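Glutaryl-CoA dehydrogenase (Mycobacterium smegmatis, PDB 3SF6) is a flavoprotein of the acyl-CoA dehydrogenase family that holds dihydroflavine-adenine dinucleotide among helical and beta-sheet domains in an assembly of four subunits. Local coordinates at residues A20-I26 and T308-G312; R168-W173 and D241-L245; S110-Q115 and I182-S186; L81-C86 and M120-H124. All coordinates share one frame. Residues are numbered along the deposited sequence.

Contact 1 (A20-I26 and T308-G312); sequences ADDLIGI and TLEYG. With EDO (1,2-ethanediol), chain O.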
# COMPACT_ATOMS: atom_id res chain seq x y z
N ALA A 20 -12.82 18.50 8.12
CA ALA A 20 -11.82 18.34 7.07
C ALA A 20 -11.75 19.56 6.16
O ALA A 20 -10.66 20.05 5.84
CB ALA A 20 -12.10 17.09 6.22
N ASP A 21 -12.90 20.06 5.73
CA ASP A 21 -12.89 21.25 4.84
C ASP A 21 -12.24 22.45 5.55
O ASP A 21 -11.54 23.23 4.92
CB ASP A 21 -14.28 21.66 4.36
CG ASP A 21 -14.84 20.76 3.24
OD1 ASP A 21 -14.37 19.63 3.04
OD2 ASP A 21 -15.78 21.21 2.53
N ASP A 22 -12.50 22.62 6.84
CA ASP A 22 -11.95 23.72 7.61
C ASP A 22 -10.44 23.57 7.72
O ASP A 22 -9.69 24.55 7.52
CB ASP A 22 -12.58 23.76 8.99
CG ASP A 22 -12.06 24.90 9.82
OD1 ASP A 22 -12.45 26.06 9.56
OD2 ASP A 22 -11.28 24.64 10.72
N LEU A 23 -9.99 22.34 8.00
CA LEU A 23 -8.56 22.07 8.14
C LEU A 23 -7.85 22.31 6.81
O LEU A 23 -6.76 22.92 6.80
CB LEU A 23 -8.31 20.65 8.68
CG LEU A 23 -6.87 20.28 8.94
CD1 LEU A 23 -6.28 21.13 10.01
CD2 LEU A 23 -6.76 18.78 9.38
N ILE A 24 -8.45 21.87 5.71
CA ILE A 24 -7.86 22.07 4.37
C ILE A 24 -7.90 23.54 3.97
O ILE A 24 -6.91 24.06 3.41
CB ILE A 24 -8.51 21.15 3.34
CG1 ILE A 24 -8.20 19.70 3.68
CG2 ILE A 24 -8.01 21.47 1.91
CD1 ILE A 24 -9.23 18.71 3.15
N GLY A 25 -8.97 24.24 4.36
CA GLY A 25 -9.21 25.65 4.03
C GLY A 25 -9.79 25.85 2.64
O GLY A 25 -9.23 26.59 1.83
N ILE A 26 -10.90 25.19 2.35
CA ILE A 26 -11.46 25.19 1.00
C ILE A 26 -12.16 26.48 0.62
O ILE A 26 -11.95 26.99 -0.48
CB ILE A 26 -12.37 23.97 0.83
CG1 ILE A 26 -11.47 22.73 0.82
CG2 ILE A 26 -13.27 24.14 -0.43
CD1 ILE A 26 -12.20 21.39 0.72
N THR A 308 -8.08 12.28 5.40
CA THR A 308 -8.19 13.72 5.23
C THR A 308 -7.14 14.22 4.23
O THR A 308 -7.42 15.08 3.38
CB THR A 308 -8.00 14.42 6.57
OG1 THR A 308 -9.08 14.05 7.44
CG2 THR A 308 -7.99 15.96 6.44
N LEU A 309 -5.95 13.63 4.30
CA LEU A 309 -4.89 13.97 3.34
C LEU A 309 -5.32 13.66 1.93
O LEU A 309 -5.11 14.46 1.02
CB LEU A 309 -3.56 13.27 3.67
CG LEU A 309 -2.55 14.02 4.50
CD1 LEU A 309 -1.37 13.06 4.74
CD2 LEU A 309 -2.10 15.29 3.79
N GLU A 310 -5.86 12.47 1.68
CA GLU A 310 -6.17 12.12 0.29
C GLU A 310 -7.37 12.90 -0.20
O GLU A 310 -7.43 13.27 -1.38
CB GLU A 310 -6.35 10.62 0.07
CG GLU A 310 -5.07 9.81 0.33
CD GLU A 310 -3.87 10.27 -0.46
OE1 GLU A 310 -4.01 10.69 -1.63
OE2 GLU A 310 -2.75 10.26 0.08
N TYR A 311 -8.34 13.16 0.69
CA TYR A 311 -9.45 14.05 0.31
C TYR A 311 -8.95 15.44 -0.06
O TYR A 311 -9.30 16.01 -1.11
CB TYR A 311 -10.49 14.09 1.44
CG TYR A 311 -11.50 15.18 1.28
CD1 TYR A 311 -12.43 15.13 0.24
CD2 TYR A 311 -11.59 16.20 2.20
CE1 TYR A 311 -13.39 16.15 0.09
CE2 TYR A 311 -12.53 17.22 2.04
CZ TYR A 311 -13.42 17.17 1.01
OH TYR A 311 -14.40 18.15 0.91
N GLY A 312 -8.10 16.00 0.80
CA GLY A 312 -7.59 17.34 0.52
C GLY A 312 -6.70 17.44 -0.71
O GLY A 312 -6.85 18.35 -1.51
C1 EDO O . -15.99 20.45 -0.84
O1 EDO O . -16.69 20.32 0.36
C2 EDO O . -16.07 21.93 -1.29
O2 EDO O . -17.39 22.30 -1.66
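Tyr-311 packs its side chain against the short helix 20-24: its CD2 lies 4.1 Å from Ala-20 CB and 3.6 Å from Ile-24 CD1, while Ile-26 CD1 comes within 4.4 Å of Tyr-311 CE2. At the tip of the ring the hydroxyl donates a short hydrogen bond, Tyr-311 OH to Asp-21 OD1 at 2.6 Å, with the acceptor near the ring plane. The other carboxylate oxygen, Asp-21 OD2, takes a hydrogen bond from O1 of a 1,2-ethanediol 2.5 Å away. This molecule, probably from the crystallisation liquor, is also held by Arg-38 and Arg-274. Deeper in, Ile-24 CD1 reaches 3.4 Å from Gly-312 CA; a CB at that position would clash with it, so the glycine makes room for the isoleucine. Thr-308 closes the other end, its CG2 4.3 Å from both Ala-20 CB and Leu-23 CD2. The short axes cross at -68°, 10.3 Å apart at their closest. Gln-334 and His-320 of a second subunit hydrogen-bond to the carbonyls of Leu-23 and Ile-24, respectively. Helix 20-24 ends in a Schellman motif, with Gly-25 at positive phi and Ile-26 N returning to Asp-21 O at 3.3 Å; a short N-terminal helix, ended in this way, thus lies across the long helix 298-327 of the C-terminal helical domain.

Contact 2 (R168-W173 and D241-L245); sequences RSGDDW and DSARL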
# COMPACT_ATOMS: atom_id res chain seq x y z
N ARG A 168 -25.48 2.41 -45.18
CA ARG A 168 -26.38 3.24 -45.96
C ARG A 168 -27.39 2.38 -46.69
O ARG A 168 -27.08 1.28 -47.15
CB ARG A 168 -25.59 4.08 -46.96
CG ARG A 168 -24.79 5.18 -46.30
CD ARG A 168 -24.31 6.22 -47.33
NE ARG A 168 -24.11 7.57 -46.75
CZ ARG A 168 -25.09 8.39 -46.36
NH1 ARG A 168 -26.38 8.02 -46.39
NH2 ARG A 168 -24.78 9.60 -45.90
N SER A 169 -28.61 2.91 -46.76
CA SER A 169 -29.68 2.31 -47.51
C SER A 169 -30.39 3.48 -48.17
O SER A 169 -31.17 4.20 -47.54
CB SER A 169 -30.61 1.55 -46.56
OG SER A 169 -31.64 0.92 -47.27
N GLY A 170 -30.09 3.70 -49.45
CA GLY A 170 -30.58 4.89 -50.12
C GLY A 170 -30.08 6.12 -49.39
O GLY A 170 -28.87 6.25 -49.13
N ASP A 171 -31.01 6.98 -49.00
CA ASP A 171 -30.70 8.17 -48.24
C ASP A 171 -30.72 7.89 -46.74
O ASP A 171 -30.44 8.79 -45.96
CB ASP A 171 -31.72 9.27 -48.52
CG ASP A 171 -31.77 9.66 -49.98
OD1 ASP A 171 -30.68 9.69 -50.60
OD2 ASP A 171 -32.88 9.94 -50.50
N ASP A 172 -31.11 6.69 -46.34
CA ASP A 172 -31.22 6.36 -44.93
C ASP A 172 -29.94 5.68 -44.43
O ASP A 172 -29.04 5.31 -45.19
CB ASP A 172 -32.40 5.40 -44.67
CG ASP A 172 -33.77 6.01 -44.97
OD1 ASP A 172 -33.94 7.25 -44.85
OD2 ASP A 172 -34.68 5.21 -45.28
N TRP A 173 -29.87 5.56 -43.11
CA TRP A 173 -28.93 4.70 -42.44
C TRP A 173 -29.66 3.55 -41.73
O TRP A 173 -30.76 3.75 -41.22
CB TRP A 173 -28.16 5.46 -41.36
CG TRP A 173 -27.26 6.52 -41.85
CD1 TRP A 173 -27.58 7.83 -42.02
CD2 TRP A 173 -25.87 6.38 -42.20
NE1 TRP A 173 -26.45 8.53 -42.46
CE2 TRP A 173 -25.40 7.67 -42.58
CE3 TRP A 173 -24.98 5.31 -42.23
CZ2 TRP A 173 -24.09 7.90 -42.98
CZ3 TRP A 173 -23.66 5.55 -42.59
CH2 TRP A 173 -23.23 6.84 -42.99
N ASP A 241 -30.61 10.48 -43.00
CA ASP A 241 -29.26 11.04 -42.84
C ASP A 241 -29.23 12.19 -41.87
O ASP A 241 -28.19 12.45 -41.28
CB ASP A 241 -28.59 11.47 -44.16
CG ASP A 241 -27.13 11.96 -43.95
OD1 ASP A 241 -26.27 11.23 -43.34
OD2 ASP A 241 -26.85 13.13 -44.36
N SER A 242 -30.36 12.89 -41.70
CA SER A 242 -30.43 14.04 -40.81
C SER A 242 -30.23 13.63 -39.33
O SER A 242 -30.09 14.50 -38.50
CB SER A 242 -31.74 14.79 -40.97
OG SER A 242 -32.85 13.95 -40.73
N ALA A 243 -30.27 12.32 -39.04
CA ALA A 243 -30.04 11.79 -37.67
C ALA A 243 -28.56 11.71 -37.34
O ALA A 243 -28.18 11.60 -36.16
CB ALA A 243 -30.69 10.36 -37.51
N ARG A 244 -27.71 11.78 -38.36
CA ARG A 244 -26.26 11.71 -38.15
C ARG A 244 -25.79 13.02 -37.53
O ARG A 244 -26.25 14.08 -37.92
CB ARG A 244 -25.55 11.44 -39.49
CG ARG A 244 -24.03 11.41 -39.41
CD ARG A 244 -23.41 11.15 -40.81
NE ARG A 244 -23.99 12.00 -41.86
CZ ARG A 244 -23.51 13.19 -42.24
NH1 ARG A 244 -22.42 13.70 -41.70
NH2 ARG A 244 -24.14 13.87 -43.19
N LEU A 245 -24.87 12.94 -36.57
CA LEU A 245 -24.22 14.14 -36.03
C LEU A 245 -23.20 14.62 -37.05
O LEU A 245 -22.19 13.96 -37.27
CB LEU A 245 -23.52 13.78 -34.71
CG LEU A 245 -24.40 13.48 -33.51
CD1 LEU A 245 -23.47 12.89 -32.39
CD2 LEU A 245 -25.10 14.75 -32.98
O HOH W 1 -31.91 10.62 -45.39
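Asp-241 OD1 draws the strongest bonds here: Trp-173 NE1 donates to it at 2.8 Å with a nearly straight N-H...O angle of 169°, and Arg-244 NE donates to the same Asp-241 OD1, also at 2.8 Å. Arg-244 NH2 adds a bond to Asp-241 OD2 at 3.0 Å, so the guanidinium grips both carboxylate oxygens. Arg-168, Asp-241 and Arg-244 thus form a salt-bridge network beside a beta hairpin of the middle domain, the Arg-168 link being weak and longer, with NH2 3.4 Å from Asp-241 OD1. The hairpin joins strands 165-169 and 172-183 through a type II' turn from Ser-169 to Asp-172, with Gly-170 taking the positive phi of its first central position; the turn is closed by Ser-169 N to Asp-172 O at 2.9 Å and Asp-172 N to Ser-169 O at 2.8 Å. From the turn, Asp-171 O meets Asp-241 N in a weak hydrogen bond of 3.4 Å, and a water spans the same two atoms. Asp-241 itself opens a 3-10 segment that leads the chain out of strand 229-240. Farther inward, Trp-173 packs edge-to-face with Phe-204 of strand 200-207, which the Arg-244 side chain also touches. The indole and the arginine meet through carbon as well, Trp-173 CZ2 lying 4.0 Å from Arg-244 CD.

Contact 3 (S110-Q115 and I182-S186); sequences SLVSVQ and ITNGS. With FDA (dihydroflavine-adenine dinucleotide), chain B.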
# COMPACT_ATOMS: atom_id res chain seq x y z
N SER A 110 -24.48 10.26 -11.73
CA SER A 110 -24.36 9.58 -13.04
C SER A 110 -25.47 9.94 -14.02
O SER A 110 -25.23 10.13 -15.21
CB SER A 110 -24.28 8.05 -12.91
OG SER A 110 -23.19 7.62 -12.10
N LEU A 111 -26.71 10.02 -13.54
CA LEU A 111 -27.86 10.42 -14.35
C LEU A 111 -27.59 11.80 -14.94
O LEU A 111 -27.77 12.03 -16.14
CB LEU A 111 -29.16 10.43 -13.50
CG LEU A 111 -30.43 10.92 -14.23
CD1 LEU A 111 -31.66 10.26 -13.58
CD2 LEU A 111 -30.54 12.44 -14.18
N VAL A 112 -27.07 12.69 -14.10
CA VAL A 112 -26.73 14.05 -14.51
C VAL A 112 -25.54 14.09 -15.48
O VAL A 112 -25.64 14.78 -16.52
CB VAL A 112 -26.40 14.93 -13.28
CG1 VAL A 112 -25.90 16.32 -13.68
CG2 VAL A 112 -27.64 15.09 -12.42
N SER A 113 -24.46 13.38 -15.19
CA SER A 113 -23.29 13.31 -16.10
C SER A 113 -23.67 12.85 -17.51
O SER A 113 -23.23 13.43 -18.50
CB SER A 113 -22.24 12.31 -15.58
OG SER A 113 -21.62 12.79 -14.42
N VAL A 114 -24.49 11.80 -17.60
CA VAL A 114 -24.91 11.28 -18.89
C VAL A 114 -25.78 12.30 -19.60
O VAL A 114 -25.62 12.55 -20.79
CB VAL A 114 -25.68 9.96 -18.68
CG1 VAL A 114 -26.58 9.64 -19.90
CG2 VAL A 114 -24.65 8.85 -18.28
N GLN A 115 -26.73 12.88 -18.87
CA GLN A 115 -27.62 13.89 -19.48
C GLN A 115 -26.85 15.07 -20.06
O GLN A 115 -27.05 15.42 -21.24
CB GLN A 115 -28.65 14.37 -18.47
CG GLN A 115 -29.70 15.33 -19.02
CD GLN A 115 -30.80 14.66 -19.82
OE1 GLN A 115 -30.74 13.46 -20.12
NE2 GLN A 115 -31.85 15.45 -20.15
N ILE A 182 -25.53 0.93 -20.36
CA ILE A 182 -25.86 2.29 -20.79
C ILE A 182 -26.76 2.94 -19.75
O ILE A 182 -27.93 2.60 -19.57
CB ILE A 182 -26.49 2.30 -22.18
CG1 ILE A 182 -25.60 1.57 -23.23
CG2 ILE A 182 -26.76 3.77 -22.62
CD1 ILE A 182 -24.09 2.03 -23.28
N THR A 183 -26.19 3.94 -19.08
CA THR A 183 -26.89 4.67 -18.03
C THR A 183 -28.09 5.45 -18.64
O THR A 183 -27.98 6.09 -19.71
CB THR A 183 -25.90 5.60 -17.30
OG1 THR A 183 -24.88 4.80 -16.67
CG2 THR A 183 -26.62 6.48 -16.23
N ASN A 184 -29.20 5.42 -17.92
CA ASN A 184 -30.46 6.01 -18.36
C ASN A 184 -31.12 5.31 -19.56
O ASN A 184 -32.16 5.75 -20.03
CB ASN A 184 -30.35 7.50 -18.74
CG ASN A 184 -29.85 8.42 -17.63
OD1 ASN A 184 -29.80 8.08 -16.48
ND2 ASN A 184 -29.47 9.65 -18.03
N GLY A 185 -30.56 4.21 -20.06
CA GLY A 185 -31.05 3.69 -21.34
C GLY A 185 -32.54 3.37 -21.38
O GLY A 185 -33.21 3.74 -22.35
N SER A 186 -33.06 2.73 -20.34
CA SER A 186 -34.47 2.28 -20.30
C SER A 186 -35.49 3.39 -20.09
O SER A 186 -36.68 3.17 -20.34
CB SER A 186 -34.68 1.26 -19.19
OG SER A 186 -33.92 0.11 -19.46
PA FDA B . -12.90 -4.31 -20.33
O1A FDA B . -12.46 -3.28 -21.28
O2A FDA B . -13.29 -5.65 -20.79
O5B FDA B . -11.66 -4.41 -19.31
C5B FDA B . -11.62 -5.49 -18.34
C4B FDA B . -10.41 -5.30 -17.43
O4B FDA B . -9.23 -5.43 -18.26
C3B FDA B . -10.32 -3.94 -16.78
O3B FDA B . -9.69 -4.06 -15.48
C2B FDA B . -9.42 -3.18 -17.74
O2B FDA B . -8.82 -2.03 -17.12
C1B FDA B . -8.42 -4.26 -18.19
N9A FDA B . -7.84 -3.94 -19.50
C8A FDA B . -8.52 -3.81 -20.68
N7A FDA B . -7.67 -3.47 -21.66
C5A FDA B . -6.43 -3.38 -21.09
C6A FDA B . -5.16 -3.05 -21.56
N6A FDA B . -4.93 -2.75 -22.86
N1A FDA B . -4.13 -3.07 -20.67
C2A FDA B . -4.33 -3.34 -19.38
N3A FDA B . -5.52 -3.65 -18.89
C4A FDA B . -6.57 -3.66 -19.73
N1 FDA B . -20.74 2.95 -21.14
C2 FDA B . -21.43 3.75 -22.01
O2 FDA B . -21.12 3.73 -23.22
N3 FDA B . -22.41 4.55 -21.54
C4 FDA B . -22.80 4.59 -20.26
O4 FDA B . -23.76 5.30 -19.87
C4X FDA B . -22.08 3.79 -19.34
N5 FDA B . -22.45 3.73 -18.04
C5X FDA B . -22.00 2.70 -17.25
C6 FDA B . -22.60 2.42 -16.02
C7 FDA B . -22.15 1.41 -15.19
C7M FDA B . -22.90 1.08 -13.90
C8 FDA B . -21.03 0.68 -15.59
C8M FDA B . -20.53 -0.42 -14.65
C9 FDA B . -20.42 0.93 -16.80
C9A FDA B . -20.90 1.95 -17.65
N10 FDA B . -20.35 2.17 -18.91
C10 FDA B . -21.07 2.97 -19.82
C1' FDA B . -19.43 1.18 -19.49
C2' FDA B . -18.00 1.50 -19.04
O2' FDA B . -17.47 2.62 -19.78
C3' FDA B . -17.14 0.27 -19.27
O3' FDA B . -17.48 -0.68 -18.27
C4' FDA B . -15.64 0.56 -19.17
O4' FDA B . -15.19 1.32 -20.32
C5' FDA B . -14.80 -0.71 -19.04
O5' FDA B . -15.10 -1.58 -20.14
P FDA B . -15.43 -3.11 -19.81
O1P FDA B . -16.32 -3.17 -18.65
O2P FDA B . -15.86 -3.75 -21.08
O3P FDA B . -14.03 -3.74 -19.33
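Ser-110 begins the contact by offering its backbone and CB to Thr-183: Ser-110 O lies 4.0 Å from Thr-183 CG2, while its hydroxyl is engaged by Ser-106 and Tyr-381. One residue on, Leu-111 O already accepts the helical bond from Gln-115 N at 3.0 Å and also receives a weak one from Asn-184 ND2 at 3.5 Å; the same amide donates to Gly-146 O. Val-114, a turn further, fits against both partners, with CG2 3.6 Å from Thr-183 CB and CG1 3.4 Å from Asn-184 ND2. Its CG2 also lies 4.0 Å from dihydroflavine-adenine dinucleotide O4, so the valine helps line that pocket. Thr-183 holds the flavin ring at two points: Thr-183 N donates to O4 at 2.9 Å, and flavin N5 donates to Thr-183 OG1 at 3.0 Å. A type II turn from Ile-182 to Gly-185, with Asn-184 at positive phi, carries the chain away from the flavin. Gln-115 ends the segment, its amide fastened to Gly-146, Met-139 and Arg-144. Helix 106-126 of the N-terminal domain thus rests on the end of strand 172-183 of the middle domain, and that strand's neighbour, 229-240, pairs with Ile-182 through Ser-230.

Contact 4 (L81-C86 and M120-H124); sequences LKGYGC and MYAIH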
# COMPACT_ATOMS: atom_id res chain seq x y z
N LEU A 81 -22.84 23.65 -20.00
CA LEU A 81 -23.10 24.00 -21.40
C LEU A 81 -23.68 25.39 -21.45
O LEU A 81 -24.30 25.84 -20.48
CB LEU A 81 -24.08 23.02 -22.04
CG LEU A 81 -23.63 21.58 -22.08
CD1 LEU A 81 -24.73 20.63 -22.62
CD2 LEU A 81 -22.34 21.40 -22.90
N LYS A 82 -23.49 26.04 -22.59
CA LYS A 82 -24.01 27.39 -22.82
C LYS A 82 -25.22 27.36 -23.76
O LYS A 82 -25.25 26.64 -24.76
CB LYS A 82 -22.90 28.27 -23.39
CG LYS A 82 -21.89 28.67 -22.29
CD LYS A 82 -20.82 29.59 -22.77
CE LYS A 82 -19.90 30.01 -21.64
NZ LYS A 82 -19.32 28.84 -20.91
N GLY A 83 -26.23 28.15 -23.42
CA GLY A 83 -27.40 28.27 -24.27
C GLY A 83 -28.46 27.20 -24.01
O GLY A 83 -28.29 26.34 -23.14
N TYR A 84 -29.57 27.30 -24.75
CA TYR A 84 -30.63 26.25 -24.71
C TYR A 84 -31.24 26.01 -23.33
O TYR A 84 -31.69 24.88 -23.03
CB TYR A 84 -30.09 24.93 -25.30
CG TYR A 84 -29.42 25.12 -26.63
CD1 TYR A 84 -30.16 25.19 -27.82
CD2 TYR A 84 -28.03 25.29 -26.72
CE1 TYR A 84 -29.52 25.41 -29.05
CE2 TYR A 84 -27.41 25.50 -27.92
CZ TYR A 84 -28.14 25.58 -29.09
OH TYR A 84 -27.52 25.81 -30.32
N GLY A 85 -31.25 27.03 -22.47
CA GLY A 85 -31.76 26.89 -21.12
C GLY A 85 -30.76 26.37 -20.10
O GLY A 85 -31.11 26.19 -18.92
N CYS A 86 -29.51 26.13 -20.52
CA CYS A 86 -28.47 25.59 -19.63
C CYS A 86 -27.84 26.70 -18.80
O CYS A 86 -27.87 27.86 -19.20
CB CYS A 86 -27.38 24.91 -20.43
SG CYS A 86 -27.95 23.45 -21.32
N MET A 120 -26.23 15.57 -24.03
CA MET A 120 -26.37 16.97 -24.47
C MET A 120 -25.08 17.52 -25.09
O MET A 120 -25.10 18.21 -26.14
CB MET A 120 -26.85 17.88 -23.33
CG MET A 120 -28.28 17.65 -22.92
SD MET A 120 -28.72 18.51 -21.37
CE MET A 120 -28.93 20.18 -22.01
N TYR A 121 -23.95 17.26 -24.45
CA TYR A 121 -22.67 17.73 -24.96
C TYR A 121 -22.44 17.25 -26.40
O TYR A 121 -22.01 18.03 -27.25
CB TYR A 121 -21.53 17.26 -24.08
CG TYR A 121 -20.18 17.77 -24.59
CD1 TYR A 121 -19.67 19.00 -24.20
CD2 TYR A 121 -19.43 17.00 -25.44
CE1 TYR A 121 -18.42 19.45 -24.68
CE2 TYR A 121 -18.20 17.45 -25.93
CZ TYR A 121 -17.72 18.66 -25.55
OH TYR A 121 -16.50 19.03 -26.05
N ALA A 122 -22.72 15.97 -26.66
CA ALA A 122 -22.52 15.44 -28.00
C ALA A 122 -23.32 16.23 -29.05
O ALA A 122 -22.81 16.56 -30.13
CB ALA A 122 -22.88 13.93 -28.08
N ILE A 123 -24.58 16.47 -28.74
CA ILE A 123 -25.48 17.24 -29.62
C ILE A 123 -24.99 18.69 -29.74
O ILE A 123 -24.93 19.25 -30.83
CB ILE A 123 -26.94 17.13 -29.11
CG1 ILE A 123 -27.45 15.69 -29.25
CG2 ILE A 123 -27.84 18.07 -29.92
CD1 ILE A 123 -28.80 15.42 -28.51
N HIS A 124 -24.64 19.29 -28.61
CA HIS A 124 -24.13 20.68 -28.56
C HIS A 124 -22.87 20.83 -29.42
O HIS A 124 -22.71 21.85 -30.13
CB HIS A 124 -23.89 21.06 -27.10
CG HIS A 124 -23.80 22.52 -26.84
ND1 HIS A 124 -22.68 23.27 -27.18
CD2 HIS A 124 -24.62 23.36 -26.15
CE1 HIS A 124 -22.87 24.53 -26.78
NE2 HIS A 124 -24.03 24.61 -26.16
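Leu-81 and His-124 bury the most surface in this contact, and Met-120 comes next. Leu-81 points into the helix: CD1 reaches Met-120 CB at 3.5 Å, and CD2 lies 3.8 Å from Tyr-121 CD1 at the edge of the tyrosine ring. The same CD2 sits over one face of the His-124 imidazole, whose CD2 is 4.2 Å from Leu-81 CB. His-124 supplies the polar link, its NE2 donating to Lys-82 O at 2.8 Å and 166°; a side chain from the helix thereby ties down a backbone carbonyl of a segment that has no regular secondary structure. Beyond that bond, Tyr-84 CE2 approaches His-124 NE2 to 3.9 Å. The ring of Tyr-84 is brought there by a type I' turn from Gly-83 to Cys-86, closed by Cys-86 N to Gly-83 O at 2.9 Å, in which Tyr-84 and Gly-85 both take positive phi. The turn also delivers Cys-86, whose SG touches Met-120 CE at 3.5 Å, so Met-120 meets Leu-81 through its CB and Cys-86 through its CE. Within the N-terminal helical domain, the loop between helices 64-73 and 91-104 folds over helix 106-126, and helix 129-140 meets Tyr-84 and Met-120; helix 252-286 of the C-terminal domain packs on Tyr-121, with Arg-256 hydrogen-bonded to its hydroxyl.

Contacts 3 and 4 share helix 106-126, their centres 16 Å apart, and a probable hydrogen bond between Met-120 N and Gln-115 O links them. Contact 3 also shares strand 172-183 with contact 2, 25 Å away centre to centre, so that this helix and this strand relate the N-terminal and middle domains around the flavin. Contacts 2 and 4 touch where Leu-245 packs on Ala-122 and Ile-123. Along the chain contact 3 crosses both of these, contact 4 closes before contact 2 opens, and all three are nested inside the loop closed by contact 1. That contact lies on the opposite side of the chain's centre from contact 2, 52 Å away between centres, beside a neighbouring subunit.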